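Alcohol dehydrogenase IV (Corynebacterium glutamicum, PDB 3IV7) probably catalyses the NAD-linked reduction of maleylacetate, as a member of the iron-containing alcohol dehydrogenase family. Local coordinates at residues Glu33-Ala38 with Pro149-Tyr154; Glu165-Ser170 with Glu217-Ala222; Leu342-Glu347 with Asn351-Ala356. All coordinates share one frame; numbering follows the deposited sequence.

From the N terminus the chain first reaches contact 1. It closes when strand 151-154 comes back beside the end of helix 24-35, after 110 intervening residues that hold most of the parallel sheet. The chain then runs on into helix 164-181. Contact 2 joins that helix to helix 216-236 and closes a shorter, mostly helical loop. Contact 3 is the most local of the three: helix 339-351 meets the loop that follows it. The three lie in series, and none nests in or crosses another. Contact 1 belongs to the N-terminal alpha/beta part and the other two to the helical part. The centres of contacts 1 and 3 are about 44 Å apart, on opposite sides of the chain's centre.

Contact 1: residues Glu33-Ala38 with Pro149-Tyr154; sequences ERRGSA and PETVIY
Arg35 reaches from the last turn of helix 24-35 to Glu150, just ahead of strand 151-154. Its CB points toward that segment. CG lies beside the backbone N, anti to the carbonyl carbon (chi1 -66°). The extended run from CG to NE carries the guanidinium to Glu150, and the aliphatic part serves as the arm. NE turns back to its own helix and pairs with Glu31. CZ of Arg35 lies 3.3 Å from Glu150 OE1. At the tip both terminal nitrogens close on that single oxygen. Arg35 NH1 donates to Glu150 OE1 at 2.8 Å and Arg35 NH2 at 2.9 Å. This is an end-on salt bridge with both nitrogens on one oxygen; NH1 comes to its syn side and NH2 to its anti side. OE1 sits in the guanidinium plane, but the carboxylate is turned 37° from it. Glu150 CB also comes within 3.4 Å of Arg35 NH2.

The pair ties the C-terminal end of helix 24-35 to the residue leading into strand 151-154, in the N-terminal alpha/beta domain with its parallel sheet. Strand 151-154 lies between strands 7-20 and 115-119, and helix 24-35 follows strand 7-20. Gly36, with positive phi, ends the helix as the C-prime residue of a Schellman motif.

Arg35 NH2 also passes Thr151 OG1 at 3.3 Å, at the guanidinium edge. The stronger partner of that hydroxyl is Glu31, to which it is hydrogen-bonded. Arg34 comes in alongside. Arg34 NH2 stays 3.8 Å from Thr151 OG1 and forms its salt bridge with Glu31. A water joins Arg34 to the backbone of Glu150. It donates to Glu150 O at 2.8 Å and takes a weak bond from Arg34 NH2.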
# COMPACT_ATOMS: atom_id res chain seq x y z
N GLU A 33 -5.04 -21.27 -13.05
CA GLU A 33 -4.21 -22.44 -12.85
C GLU A 33 -3.59 -22.44 -11.45
O GLU A 33 -3.59 -23.45 -10.79
CB GLU A 33 -3.16 -22.56 -13.95
CG GLU A 33 -3.79 -22.95 -15.28
CD GLU A 33 -2.81 -23.37 -16.31
OE1 GLU A 33 -1.69 -22.84 -16.34
OE2 GLU A 33 -3.18 -24.25 -17.11
N ARG A 34 -3.14 -21.26 -10.99
CA ARG A 34 -2.58 -21.12 -9.65
C ARG A 34 -3.64 -21.50 -8.58
O ARG A 34 -3.33 -22.14 -7.58
CB ARG A 34 -2.09 -19.69 -9.47
CG ARG A 34 -1.62 -19.33 -8.06
CD ARG A 34 -1.18 -17.88 -8.00
NE ARG A 34 -2.29 -16.93 -7.89
CZ ARG A 34 -2.84 -16.52 -6.73
NH1 ARG A 34 -2.41 -17.00 -5.57
NH2 ARG A 34 -3.85 -15.63 -6.75
N ARG A 35 -4.90 -21.18 -8.85
CA ARG A 35 -6.00 -21.52 -7.93
C ARG A 35 -6.47 -22.94 -8.07
O ARG A 35 -7.11 -23.48 -7.17
CB ARG A 35 -7.20 -20.58 -8.17
CG ARG A 35 -6.92 -19.16 -7.83
CD ARG A 35 -8.04 -18.18 -8.32
NE ARG A 35 -7.70 -16.83 -7.90
CZ ARG A 35 -7.91 -16.36 -6.68
NH1 ARG A 35 -8.56 -17.10 -5.77
NH2 ARG A 35 -7.51 -15.15 -6.37
N GLY A 36 -6.17 -23.56 -9.21
CA GLY A 36 -6.70 -24.89 -9.51
C GLY A 36 -8.20 -24.90 -9.79
O GLY A 36 -8.84 -25.97 -9.80
N SER A 37 -8.75 -23.71 -10.11
CA SER A 37 -10.19 -23.52 -10.31
C SER A 37 -10.71 -24.39 -11.41
O SER A 37 -10.16 -24.39 -12.50
CB SER A 37 -10.47 -22.05 -10.66
OG SER A 37 -9.85 -21.20 -9.73
N ALA A 38 -11.80 -25.11 -11.13
CA ALA A 38 -12.38 -26.05 -12.09
C ALA A 38 -13.73 -25.63 -12.67
O ALA A 38 -14.23 -26.27 -13.60
CB ALA A 38 -12.52 -27.46 -11.43
N PRO A 149 -12.11 -7.97 -4.60
CA PRO A 149 -11.56 -9.02 -5.46
C PRO A 149 -10.16 -9.42 -5.00
O PRO A 149 -9.36 -8.56 -4.60
CB PRO A 149 -11.52 -8.35 -6.83
CG PRO A 149 -12.65 -7.35 -6.80
CD PRO A 149 -12.77 -6.90 -5.37
N GLU A 150 -9.89 -10.69 -5.00
CA GLU A 150 -8.59 -11.18 -4.59
C GLU A 150 -7.51 -10.84 -5.59
O GLU A 150 -6.36 -10.68 -5.23
CB GLU A 150 -8.63 -12.67 -4.39
CG GLU A 150 -9.36 -13.07 -3.19
CD GLU A 150 -9.26 -14.55 -2.91
OE1 GLU A 150 -8.54 -15.27 -3.64
OE2 GLU A 150 -9.93 -15.00 -1.97
N THR A 151 -7.88 -10.79 -6.85
CA THR A 151 -6.95 -10.43 -7.90
C THR A 151 -7.56 -9.44 -8.86
O THR A 151 -8.76 -9.54 -9.24
CB THR A 151 -6.53 -11.67 -8.68
OG1 THR A 151 -5.94 -12.62 -7.78
CG2 THR A 151 -5.55 -11.30 -9.80
N VAL A 152 -6.74 -8.49 -9.31
CA VAL A 152 -7.16 -7.55 -10.32
C VAL A 152 -6.22 -7.64 -11.50
O VAL A 152 -5.01 -7.57 -11.35
CB VAL A 152 -7.16 -6.09 -9.77
CG1 VAL A 152 -7.68 -5.11 -10.86
CG2 VAL A 152 -8.01 -6.01 -8.50
N ILE A 153 -6.80 -7.84 -12.68
CA ILE A 153 -6.03 -7.86 -13.95
C ILE A 153 -6.31 -6.58 -14.74
O ILE A 153 -7.45 -6.31 -15.12
CB ILE A 153 -6.35 -9.09 -14.78
CG1 ILE A 153 -5.97 -10.34 -13.97
CG2 ILE A 153 -5.62 -9.03 -16.19
CD1 ILE A 153 -6.51 -11.69 -14.58
N TYR A 154 -5.28 -5.76 -14.89
CA TYR A 154 -5.35 -4.50 -15.62
C TYR A 154 -4.68 -4.62 -16.97
O TYR A 154 -3.44 -4.76 -17.07
CB TYR A 154 -4.68 -3.36 -14.83
CG TYR A 154 -5.48 -2.82 -13.69
CD1 TYR A 154 -6.76 -2.30 -13.90
CD2 TYR A 154 -4.94 -2.74 -12.42
CE1 TYR A 154 -7.47 -1.78 -12.90
CE2 TYR A 154 -5.66 -2.21 -11.39
CZ TYR A 154 -6.92 -1.71 -11.63
OH TYR A 154 -7.64 -1.17 -10.61
O HOH W 1 -4.80 -13.05 -5.00

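Contact 2: residues Glu165-Ser170 with Glu217-Ala222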
# COMPACT_ATOMS: atom_id res chain seq x y z
N GLU A 165 -15.28 10.72 -23.72
CA GLU A 165 -16.14 11.36 -22.70
C GLU A 165 -16.30 10.50 -21.46
O GLU A 165 -16.07 10.97 -20.34
CB GLU A 165 -17.50 11.75 -23.31
CG GLU A 165 -17.36 12.86 -24.30
CD GLU A 165 -18.71 13.39 -24.82
OE1 GLU A 165 -19.76 12.77 -24.56
OE2 GLU A 165 -18.69 14.46 -25.48
N MSE A 166 -16.65 9.23 -21.64
CA MSE A 166 -16.73 8.31 -20.50
C MSE A 166 -15.37 8.13 -19.80
O MSE A 166 -15.31 8.07 -18.57
CB MSE A 166 -17.28 6.95 -20.94
CG MSE A 166 -17.35 5.90 -19.85
SE MSE A 166 -18.43 6.46 -18.26
CE MSE A 166 -18.12 4.83 -17.11
N SER A 167 -14.29 8.07 -20.59
CA SER A 167 -12.95 7.88 -20.07
C SER A 167 -12.60 9.05 -19.15
O SER A 167 -12.04 8.86 -18.05
CB SER A 167 -11.92 7.80 -21.21
OG SER A 167 -12.13 6.70 -22.09
N VAL A 168 -12.89 10.26 -19.61
CA VAL A 168 -12.63 11.48 -18.82
C VAL A 168 -13.52 11.52 -17.55
O VAL A 168 -13.02 11.72 -16.45
CB VAL A 168 -12.83 12.75 -19.69
CG1 VAL A 168 -12.79 14.01 -18.85
CG2 VAL A 168 -11.76 12.82 -20.76
N ALA A 169 -14.82 11.32 -17.71
CA ALA A 169 -15.71 11.37 -16.57
C ALA A 169 -15.35 10.31 -15.56
O ALA A 169 -15.28 10.59 -14.36
CB ALA A 169 -17.16 11.24 -16.99
N SER A 170 -15.09 9.08 -16.04
CA SER A 170 -14.72 7.99 -15.14
C SER A 170 -13.37 8.25 -14.52
O SER A 170 -13.16 7.95 -13.34
CB SER A 170 -14.71 6.61 -15.86
OG SER A 170 -14.36 5.57 -14.95
N GLU A 217 0.55 4.72 -23.21
CA GLU A 217 1.09 5.41 -22.04
C GLU A 217 -0.03 6.03 -21.19
O GLU A 217 -0.13 5.78 -19.99
CB GLU A 217 2.08 6.49 -22.46
CG GLU A 217 2.80 7.15 -21.28
CD GLU A 217 3.80 8.20 -21.73
OE1 GLU A 217 4.28 8.10 -22.85
OE2 GLU A 217 4.07 9.13 -20.97
N GLY A 218 -0.93 6.77 -21.84
CA GLY A 218 -2.03 7.43 -21.12
C GLY A 218 -3.03 6.47 -20.53
O GLY A 218 -3.47 6.63 -19.36
N ARG A 219 -3.39 5.45 -21.30
CA ARG A 219 -4.32 4.45 -20.82
C ARG A 219 -3.77 3.66 -19.62
O ARG A 219 -4.53 3.27 -18.71
CB ARG A 219 -4.72 3.52 -21.93
CG ARG A 219 -5.59 4.19 -23.04
CD ARG A 219 -6.92 4.53 -22.55
NE ARG A 219 -7.82 4.92 -23.62
CZ ARG A 219 -9.10 5.25 -23.44
NH1 ARG A 219 -9.65 5.28 -22.21
NH2 ARG A 219 -9.84 5.61 -24.51
N ASP A 220 -2.47 3.40 -19.63
CA ASP A 220 -1.85 2.68 -18.51
C ASP A 220 -1.84 3.58 -17.29
O ASP A 220 -2.22 3.15 -16.21
CB ASP A 220 -0.41 2.24 -18.84
CG ASP A 220 -0.36 1.01 -19.74
OD1 ASP A 220 -1.31 0.20 -19.71
OD2 ASP A 220 0.69 0.80 -20.39
N GLU A 221 -1.46 4.85 -17.47
CA GLU A 221 -1.44 5.80 -16.36
C GLU A 221 -2.80 5.95 -15.70
O GLU A 221 -2.89 5.96 -14.47
CB GLU A 221 -0.90 7.17 -16.81
CG GLU A 221 0.59 7.21 -16.84
CD GLU A 221 1.19 8.40 -17.53
OE1 GLU A 221 0.48 9.12 -18.29
OE2 GLU A 221 2.41 8.59 -17.36
N ALA A 222 -3.84 6.08 -16.51
CA ALA A 222 -5.18 6.24 -15.98
C ALA A 222 -5.60 5.01 -15.18
O ALA A 222 -6.20 5.13 -14.11
CB ALA A 222 -6.20 6.50 -17.15
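Arg219 meets Ser167 across two helices, 216-236 and 164-181. The second segment starts with Glu217, whose carboxylate pairs with Lys208. Gly218 is next; its backbone N is bonded to Ser215 OG near the start of the helix. Arg219 follows and makes the bridge. Its chain bends at chi2 (-69°) and is then extended to the guanidinium, which reaches the other helix. Arg219 NH1 donates to Ser167 OG at 2.9 Å, with an N-H...O angle of 156°. The hydroxyl oxygen lies at the guanidinium edge, near its plane. Ser167 CB is also close, 3.5 Å from Arg219 NH1. The serine oxygen is bonded as well to Pro163 O, one turn back. NE of the arginine is held by Pro213 O and NH2 by Leu162 O. NH1 has a further bond to Tyr122 OH. All three nitrogens of the buried guanidinium thus have hydrogen-bond partners, which probably fix its rotation. One turn on, Ala222 CA lies 8.9 Å from Ser167 CA, the closest CA pair of the two segments. Ala222 packs on Tyr122 and Ile209. The arrangement is a buried arginine link between two helices of the all-helical C-terminal part that marks iron-containing alcohol dehydrogenases.

Contact 3: residues Leu342-Glu347 with Asn351-Ala356; sequences LSRLLE and NGEDPA
Arg344 forms a two-pronged salt bridge with Glu353, a residue of the loop that turns back along its own helix. Each terminal nitrogen takes a different carboxylate oxygen. Arg344 NH2 donates to Glu353 OE1 at 2.8 Å, almost straight at 174°, on the syn lone pair. Arg344 NH1 donates to Glu353 OE2 at 3.0 Å and is less well aligned. The two flat groups are turned 26° apart. The arginine chain bends at chi2 (74°), which swings its tip toward the loop. Glu347 adds a long salt bridge to Arg344, with its oxygen well out of the guanidinium plane.

A water links three groups of this network. It donates to Glu353 OE2 at 2.7 Å and to Glu347 O at 3.3 Å, and accepts from Asn351 ND2 at 2.7 Å. Asn351 N also makes a weak bond to Glu347 O. Asp354 OD1 accepts from Ala356 N in an Asx turn. In the helical C-terminal part, this loop lies against helix 256-271: Glu353 O is bonded to Tyr266 OH, and Pro355 packs on that helix. With two acidic residues near one arginine, the positive charge probably favours ionised carboxylates and offsets their mutual repulsion at this surface site.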
# COMPACT_ATOMS: atom_id res chain seq x y z
N LEU A 342 -24.16 23.73 2.03
CA LEU A 342 -24.30 22.57 1.18
C LEU A 342 -25.28 22.90 0.04
O LEU A 342 -25.08 22.48 -1.09
CB LEU A 342 -24.76 21.34 1.96
CG LEU A 342 -24.76 20.00 1.24
CD1 LEU A 342 -23.36 19.63 0.62
CD2 LEU A 342 -25.21 18.88 2.21
N SER A 343 -26.35 23.63 0.35
CA SER A 343 -27.26 24.10 -0.70
C SER A 343 -26.51 24.98 -1.70
O SER A 343 -26.71 24.85 -2.89
CB SER A 343 -28.45 24.87 -0.11
OG SER A 343 -29.29 24.01 0.62
N ARG A 344 -25.63 25.85 -1.21
CA ARG A 344 -24.85 26.75 -2.11
C ARG A 344 -23.89 25.94 -2.97
O ARG A 344 -23.68 26.24 -4.14
CB ARG A 344 -24.08 27.80 -1.31
CG ARG A 344 -23.29 28.82 -2.19
CD ARG A 344 -24.21 29.80 -2.85
NE ARG A 344 -23.54 30.65 -3.82
CZ ARG A 344 -23.30 30.31 -5.08
NH1 ARG A 344 -23.62 29.10 -5.53
NH2 ARG A 344 -22.70 31.18 -5.89
N LEU A 345 -23.29 24.92 -2.38
CA LEU A 345 -22.39 24.05 -3.10
C LEU A 345 -23.13 23.38 -4.26
O LEU A 345 -22.65 23.39 -5.39
CB LEU A 345 -21.80 23.00 -2.17
CG LEU A 345 -20.79 22.05 -2.78
CD1 LEU A 345 -19.86 21.45 -1.67
CD2 LEU A 345 -21.48 20.94 -3.58
N LEU A 346 -24.29 22.80 -3.96
CA LEU A 346 -25.08 22.13 -5.00
C LEU A 346 -25.63 23.12 -6.08
O LEU A 346 -25.80 22.73 -7.22
CB LEU A 346 -26.21 21.32 -4.38
CG LEU A 346 -25.78 20.03 -3.67
CD1 LEU A 346 -27.01 19.31 -3.08
CD2 LEU A 346 -25.04 19.14 -4.61
N GLU A 347 -25.90 24.37 -5.69
CA GLU A 347 -26.30 25.41 -6.67
C GLU A 347 -25.18 25.67 -7.65
O GLU A 347 -25.42 25.82 -8.84
CB GLU A 347 -26.65 26.72 -5.99
CG GLU A 347 -27.89 26.71 -5.21
CD GLU A 347 -28.01 27.93 -4.31
OE1 GLU A 347 -27.48 29.01 -4.68
OE2 GLU A 347 -28.61 27.79 -3.23
N ASN A 351 -25.27 24.65 -11.93
CA ASN A 351 -25.07 25.54 -13.09
C ASN A 351 -23.66 25.69 -13.57
O ASN A 351 -23.39 26.45 -14.50
CB ASN A 351 -25.66 26.89 -12.78
CG ASN A 351 -27.11 26.80 -12.61
OD1 ASN A 351 -27.77 26.08 -13.35
ND2 ASN A 351 -27.64 27.45 -11.58
N GLY A 352 -22.75 24.95 -12.97
CA GLY A 352 -21.37 25.02 -13.36
C GLY A 352 -20.77 26.40 -13.16
O GLY A 352 -20.10 26.91 -14.04
N GLU A 353 -20.98 26.97 -11.98
CA GLU A 353 -20.37 28.24 -11.64
C GLU A 353 -18.91 28.02 -11.42
O GLU A 353 -18.46 26.89 -11.20
CB GLU A 353 -20.94 28.82 -10.35
CG GLU A 353 -22.34 29.16 -10.41
CD GLU A 353 -22.82 29.70 -9.09
OE1 GLU A 353 -22.22 30.68 -8.57
OE2 GLU A 353 -23.80 29.15 -8.56
N ASP A 354 -18.14 29.10 -11.48
CA ASP A 354 -16.72 29.04 -11.14
C ASP A 354 -16.65 28.43 -9.74
O ASP A 354 -17.27 28.94 -8.83
CB ASP A 354 -16.11 30.47 -11.15
CG ASP A 354 -14.56 30.47 -11.01
OD1 ASP A 354 -13.98 29.49 -10.46
OD2 ASP A 354 -13.94 31.46 -11.46
N PRO A 355 -15.93 27.28 -9.58
CA PRO A 355 -15.88 26.67 -8.24
C PRO A 355 -15.28 27.61 -7.19
O PRO A 355 -15.58 27.47 -5.99
CB PRO A 355 -14.96 25.45 -8.43
CG PRO A 355 -14.88 25.22 -9.88
CD PRO A 355 -15.17 26.50 -10.58
N ALA A 356 -14.48 28.57 -7.64
CA ALA A 356 -13.85 29.54 -6.76
C ALA A 356 -14.88 30.35 -5.96
O ALA A 356 -14.53 30.94 -4.94
CB ALA A 356 -12.96 30.47 -7.55
O HOH W 2 -26.09 28.82 -9.90